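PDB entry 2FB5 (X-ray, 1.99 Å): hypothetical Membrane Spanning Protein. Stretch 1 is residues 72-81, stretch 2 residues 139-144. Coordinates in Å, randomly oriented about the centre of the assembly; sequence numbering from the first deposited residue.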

# COMPACT_ATOMS: atom_id res chain seq x y z
N PRO A 72 8.38 -8.83 3.27
CA PRO A 72 8.27 -7.85 4.35
C PRO A 72 8.90 -8.29 5.67
O PRO A 72 9.06 -7.46 6.58
CB PRO A 72 6.75 -7.70 4.54
CG PRO A 72 6.14 -8.28 3.33
CD PRO A 72 7.05 -9.36 2.91
N TYR A 73 9.24 -9.57 5.78
CA TYR A 73 9.63 -10.14 7.07
C TYR A 73 11.04 -10.70 7.13
O TYR A 73 11.57 -10.93 8.23
CB TYR A 73 8.60 -11.20 7.49
CG TYR A 73 7.21 -10.65 7.48
CD1 TYR A 73 6.81 -9.74 8.45
CD2 TYR A 73 6.30 -11.01 6.48
CE1 TYR A 73 5.54 -9.22 8.44
CE2 TYR A 73 5.02 -10.49 6.46
CZ TYR A 73 4.65 -9.59 7.44
OH TYR A 73 3.40 -9.06 7.45
N THR A 74 11.65 -10.92 5.97
CA THR A 74 13.02 -11.37 5.94
C THR A 74 13.71 -10.84 4.69
O THR A 74 13.06 -10.60 3.68
CB THR A 74 13.13 -12.93 6.02
OG1 THR A 74 14.50 -13.32 5.86
CG2 THR A 74 12.28 -13.62 4.93
N GLU A 75 15.01 -10.66 4.78
CA GLU A 75 15.81 -10.34 3.60
C GLU A 75 16.60 -11.56 3.17
O GLU A 75 17.47 -11.47 2.30
CB GLU A 75 16.75 -9.18 3.91
CG GLU A 75 16.02 -7.89 4.26
CD GLU A 75 16.90 -6.89 5.01
OE1 GLU A 75 18.00 -7.25 5.48
OE2 GLU A 75 16.47 -5.73 5.13
N SER A 76 16.29 -12.70 3.78
CA SER A 76 17.04 -13.93 3.51
C SER A 76 16.31 -14.98 2.66
O SER A 76 16.68 -16.15 2.70
CB SER A 76 17.50 -14.56 4.83
OG SER A 76 18.44 -13.73 5.50
N SER A 77 15.31 -14.60 1.89
CA SER A 77 14.53 -15.62 1.18
C SER A 77 15.31 -16.35 0.10
O SER A 77 15.03 -17.51 -0.18
CB SER A 77 13.20 -15.05 0.64
OG SER A 77 13.46 -14.18 -0.45
N SER A 78 16.33 -15.72 -0.50
CA SER A 78 17.12 -16.43 -1.49
C SER A 78 17.98 -17.54 -0.85
O SER A 78 18.09 -18.64 -1.39
CB SER A 78 17.95 -15.48 -2.36
OG SER A 78 18.92 -14.80 -1.59
N PHE A 79 18.54 -17.25 0.33
CA PHE A 79 19.32 -18.22 1.10
C PHE A 79 18.44 -19.39 1.56
O PHE A 79 18.86 -20.55 1.51
CB PHE A 79 19.91 -17.54 2.34
CG PHE A 79 21.12 -16.68 2.07
CD1 PHE A 79 21.59 -16.45 0.77
CD2 PHE A 79 21.79 -16.08 3.14
CE1 PHE A 79 22.72 -15.65 0.54
CE2 PHE A 79 22.93 -15.29 2.95
CZ PHE A 79 23.40 -15.07 1.62
N ILE A 80 17.25 -19.07 2.05
CA ILE A 80 16.28 -20.09 2.47
C ILE A 80 15.90 -20.96 1.25
O ILE A 80 15.93 -22.18 1.35
CB ILE A 80 15.03 -19.44 3.12
CG1 ILE A 80 15.43 -18.67 4.38
CG2 ILE A 80 13.96 -20.51 3.45
CD1 ILE A 80 14.28 -17.81 5.03
N THR A 81 15.60 -20.33 0.12
CA THR A 81 15.25 -21.05 -1.12
C THR A 81 16.39 -21.98 -1.57
O THR A 81 16.16 -23.14 -1.89
CB THR A 81 14.88 -20.04 -2.25
OG1 THR A 81 13.72 -19.29 -1.86
CG2 THR A 81 14.58 -20.76 -3.56
N LEU A 139 13.58 -21.96 13.69
CA LEU A 139 12.86 -20.69 13.71
C LEU A 139 13.75 -19.62 13.10
O LEU A 139 14.88 -19.45 13.53
CB LEU A 139 12.51 -20.29 15.14
CG LEU A 139 11.94 -18.88 15.38
CD1 LEU A 139 10.73 -18.59 14.48
CD2 LEU A 139 11.56 -18.72 16.85
N VAL A 140 13.20 -18.88 12.13
CA VAL A 140 13.93 -17.79 11.48
C VAL A 140 13.21 -16.48 11.83
O VAL A 140 11.99 -16.39 11.70
CB VAL A 140 13.95 -17.99 9.94
CG1 VAL A 140 14.33 -16.70 9.21
CG2 VAL A 140 14.87 -19.14 9.54
N LYS A 141 13.96 -15.49 12.30
CA LYS A 141 13.43 -14.15 12.48
C LYS A 141 14.31 -13.24 11.63
O LYS A 141 15.47 -13.04 11.95
CB LYS A 141 13.50 -13.72 13.94
CG LYS A 141 13.17 -12.25 14.20
CD LYS A 141 11.68 -11.98 14.07
CE LYS A 141 11.33 -10.59 14.57
NZ LYS A 141 9.85 -10.43 14.63
N ASN A 142 13.73 -12.72 10.55
CA ASN A 142 14.46 -11.86 9.61
C ASN A 142 15.70 -12.58 9.06
O ASN A 142 15.56 -13.57 8.34
CB ASN A 142 14.76 -10.48 10.23
CG ASN A 142 15.13 -9.42 9.18
OD1 ASN A 142 14.98 -9.64 7.97
ND2 ASN A 142 15.61 -8.27 9.65
N ASN A 143 16.90 -12.13 9.43
CA ASN A 143 18.13 -12.72 8.89
C ASN A 143 18.90 -13.56 9.92
O ASN A 143 20.10 -13.78 9.78
CB ASN A 143 19.04 -11.64 8.26
CG ASN A 143 18.31 -10.75 7.27
OD1 ASN A 143 18.35 -9.51 7.37
ND2 ASN A 143 17.62 -11.37 6.31
N HIS A 144 18.19 -14.03 10.95
CA HIS A 144 18.80 -14.88 11.97
C HIS A 144 18.09 -16.22 12.07
O HIS A 144 16.88 -16.30 11.89
CB HIS A 144 18.76 -14.21 13.36
CG HIS A 144 19.70 -13.06 13.52
ND1 HIS A 144 20.95 -13.19 14.09
CD2 HIS A 144 19.57 -11.75 13.20
CE1 HIS A 144 21.56 -12.02 14.09
NE2 HIS A 144 20.75 -11.13 13.54
O HOH W 1 11.21 -13.07 9.86
O HOH W 2 15.46 -5.87 7.74

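Stretch 2 is the end of a strand and the tight turn that follows it. Stretch 1 is a loop, residues 72 to 76, that runs into the first turn of a helix. The contact is small, burying 293 Å² summed over both sides, and it is mostly polar.

Leu139 is buried but does not reach stretch 1. Val140 is the first residue to touch. Its CA-to-CB bond points toward stretch 1, and Val140 CG1 lies 4.3 Å from Ile80 CD1. Ile80 also points toward its partner, with chi1 m and chi2 t, so that the extended side chain carries CD1 out to the valine. Both residues are buried, and branched aliphatic side chains suit this apolar corner. It is the one apolar side-chain pair in the contact.

Lys141 points away and takes no part. Its exposed side chain is bonded elsewhere in the structure. Its backbone opens the turn: Lys141 N donates to His144 O, and His144 N donates to Lys141 O, both at 3.1 Å. These two bonds close a type II' turn with Asn142 and Asn143 at its corners.

The backbones come nearest at Asn142, whose CA is 4.0 Å from Thr74 CA. Its phi is positive, 56°, a conformation that asparagine tolerates better than most residues with a side chain. Its backbone is used on several sides. Asn142 O accepts a hydrogen bond from Thr74 OG1 at 2.7 Å. Asn142 CA lies 3.3 Å from Tyr73 O in a CA-H...O contact. Water 1 links the same two residues, donating to Tyr73 O at 2.7 Å and accepting from Asn142 N at 2.6 Å. The side chain of Asn142 leaves sideways, but its end comes nearer the loop. There Asn142 OD1 accepts a weak hydrogen bond from Glu75 N, 3.3 Å long with an N-H...O angle of 131°. The other side of the amide works through water 2, which accepts from Asn142 ND2 at 3.1 Å and donates weakly to Glu75 OE2 at 2.8 Å.

Thr74 suits its buried place because its hydroxyl serves two partners. While Thr74 OG1 donates to Asn142 O, it also accepts from Ser76 N at 2.8 Å. The threonine thus ties the loop to itself and to the turn.

Asn143 has the largest covered area, 64 Å². It too starts sideways and brings its amide in toward the loop, near Glu75 and Ser76. The amide is probably turned over in the model, so its individual bonds are left open. Ser76 points toward the turn and is buried. Its short side chain puts a hydroxyl among the polar groups of Thr74 and Asn143. It holds the N-cap position, although its side chain makes no capping bond. Ser76 O accepts from Ile80 N at 3.0 Å, an early backbone bond of the helix.

His144 points away and is exposed. Beyond its backbone role in closing the turn, it adds nothing to the contact.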